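Local coordinates for protein transcriptional regulator (PDB 2H0A) that probably regulates transcription as a CcpA-like repressor, its modelled chain having the two-lobed fold of periplasmic binding proteins, at residues Leu213-His218 / Ser227-Pro232. Residues are numbered along the deposited sequence; the frame is centred on the assembly and turned at random.
Sequences LGFDGH and STIAQP
The hydroxyl OG1 of T228 accepts a weak hydrogen bond from G217 N (3.4 Å) and is also hydrogen-bonded to D189 OD1. It lies anti to its own backbone N (chi1 180°), a torsion that turns it to the neighbouring strand, while CG2 packs on G217 CA. Backbone bonds join the parallel strands, G214 N to S227 O and I229 N to G214 O, both 3.0 Å; D216 N then reaches I229 O at 2.9 Å, carrying the pairing past the strand end. On the face shared by F215 and I229, I229 lies over the ring, CB 4.0 Å from its centroid and CG2 3.6 Å from CE2. Q231 NE2 sits at the ring's edge and makes a bent, weak hydrogen bond to D216 OD1, carboxylate and amide planes 24° apart; R137 makes a cation-pi contact with the same ring. An alanine in place of F215 would probably leave I229 and R137 without their aromatic partner and Q231 freer to turn. The two strands are the parallel pair of a beta-alpha-beta unit connected by helix 220-224; beyond their ends R16 of helix 12-25 bonds to both D216 O and Q231 O, tying the segments to that helix, apparently across the cleft between the two lobes.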
loop_
_atom_site.group_PDB
_atom_site.type_symbol
_atom_site.label_atom_id
_atom_site.label_comp_id
_atom_site.label_asym_id
_atom_site.label_seq_id
_atom_site.Cartn_x
_atom_site.Cartn_y
_atom_site.Cartn_z
ATOM N N LEU A 213 -18.352 12.387 1.300
ATOM C CA LEU A 213 -19.108 11.153 1.328
ATOM C C LEU A 213 -18.186 10.025 0.908
ATOM O O LEU A 213 -17.755 9.973 -0.242
ATOM C CB LEU A 213 -20.287 11.235 0.362
ATOM C CG LEU A 213 -21.179 9.997 0.279
ATOM C CD1 LEU A 213 -21.773 9.686 1.645
ATOM C CD2 LEU A 213 -22.289 10.245 -0.729
ATOM N N GLY A 214 -17.876 9.137 1.847
ATOM C CA GLY A 214 -17.009 8.010 1.555
ATOM C C GLY A 214 -17.792 6.772 1.142
ATOM O O GLY A 214 -19.000 6.825 0.943
ATOM N N PHE A 215 -17.089 5.654 1.007
ATOM C CA PHE A 215 -17.680 4.377 0.626
ATOM C C PHE A 215 -16.965 3.402 1.557
ATOM O O PHE A 215 -15.838 3.646 1.940
ATOM C CB PHE A 215 -17.527 4.159 -0.876
ATOM C CG PHE A 215 -18.481 3.165 -1.440
ATOM C CD1 PHE A 215 -18.351 1.810 -1.152
ATOM C CD2 PHE A 215 -19.532 3.587 -2.252
ATOM C CE1 PHE A 215 -19.259 0.885 -1.669
ATOM C CE2 PHE A 215 -20.448 2.669 -2.773
ATOM C CZ PHE A 215 -20.310 1.316 -2.481
ATOM N N ASP A 216 -17.643 2.314 1.912
ATOM C CA ASP A 216 -17.134 1.267 2.807
ATOM C C ASP A 216 -17.512 1.223 4.286
ATOM O O ASP A 216 -17.194 0.271 4.980
ATOM C CB ASP A 216 -15.627 1.396 3.067
ATOM C CG ASP A 216 -14.770 0.766 1.971
ATOM O OD1 ASP A 216 -15.264 -0.061 1.167
ATOM O OD2 ASP A 216 -13.566 1.088 1.926
ATOM N N GLY A 217 -18.186 2.256 4.771
ATOM C CA GLY A 217 -18.602 2.250 6.159
ATOM C C GLY A 217 -17.667 1.698 7.227
ATOM O O GLY A 217 -18.109 1.043 8.178
ATOM N N HIS A 218 -16.365 1.883 7.039
ATOM C CA HIS A 218 -15.383 1.389 7.995
ATOM C C HIS A 218 -15.579 1.908 9.407
ATOM O O HIS A 218 -16.110 2.997 9.610
ATOM C CB HIS A 218 -13.963 1.741 7.552
ATOM C CG HIS A 218 -13.483 0.946 6.386
ATOM N ND1 HIS A 218 -13.804 -0.381 6.210
ATOM C CD2 HIS A 218 -12.691 1.284 5.344
ATOM C CE1 HIS A 218 -13.232 -0.828 5.107
ATOM N NE2 HIS A 218 -12.550 0.163 4.563
ATOM N N SER A 227 -19.575 10.791 6.626
ATOM C CA SER A 227 -20.799 10.189 6.123
ATOM C C SER A 227 -20.272 9.203 5.101
ATOM O O SER A 227 -19.233 9.446 4.494
ATOM C CB SER A 227 -21.693 11.218 5.420
ATOM O OG SER A 227 -22.030 12.294 6.278
ATOM N N THR A 228 -20.967 8.098 4.890
ATOM C CA THR A 228 -20.476 7.137 3.918
ATOM C C THR A 228 -21.552 6.169 3.461
ATOM O O THR A 228 -22.636 6.121 4.027
ATOM C CB THR A 228 -19.267 6.343 4.512
ATOM O OG1 THR A 228 -18.789 5.389 3.558
ATOM C CG2 THR A 228 -19.666 5.614 5.786
ATOM N N ILE A 229 -21.250 5.435 2.400
ATOM C CA ILE A 229 -22.137 4.406 1.873
ATOM C C ILE A 229 -21.542 3.157 2.528
ATOM O O ILE A 229 -20.515 2.635 2.081
ATOM C CB ILE A 229 -22.015 4.270 0.325
ATOM C CG1 ILE A 229 -22.367 5.593 -0.350
ATOM C CG2 ILE A 229 -22.925 3.153 -0.176
ATOM C CD1 ILE A 229 -23.782 6.023 -0.094
ATOM N N ALA A 230 -22.184 2.691 3.592
ATOM C CA ALA A 230 -21.686 1.540 4.342
ATOM C C ALA A 230 -21.925 0.146 3.771
ATOM O O ALA A 230 -23.036 -0.193 3.370
ATOM C CB ALA A 230 -22.217 1.601 5.783
ATOM N N GLN A 231 -20.857 -0.648 3.757
ATOM C CA GLN A 231 -20.887 -2.029 3.299
ATOM C C GLN A 231 -20.894 -2.938 4.530
ATOM O O GLN A 231 -20.203 -2.663 5.502
ATOM C CB GLN A 231 -19.638 -2.382 2.507
ATOM C CG GLN A 231 -19.430 -1.675 1.200
ATOM C CD GLN A 231 -18.297 -2.321 0.416
ATOM O OE1 GLN A 231 -18.434 -3.444 -0.078
ATOM N NE2 GLN A 231 -17.167 -1.628 0.319
ATOM N N PRO A 232 -21.688 -4.026 4.504
ATOM C CA PRO A 232 -21.769 -4.977 5.626
ATOM C C PRO A 232 -20.706 -6.046 5.417
ATOM O O PRO A 232 -21.019 -7.224 5.247
ATOM C CB PRO A 232 -23.177 -5.535 5.488
ATOM C CG PRO A 232 -23.347 -5.578 3.970
ATOM C CD PRO A 232 -22.772 -4.264 3.523
#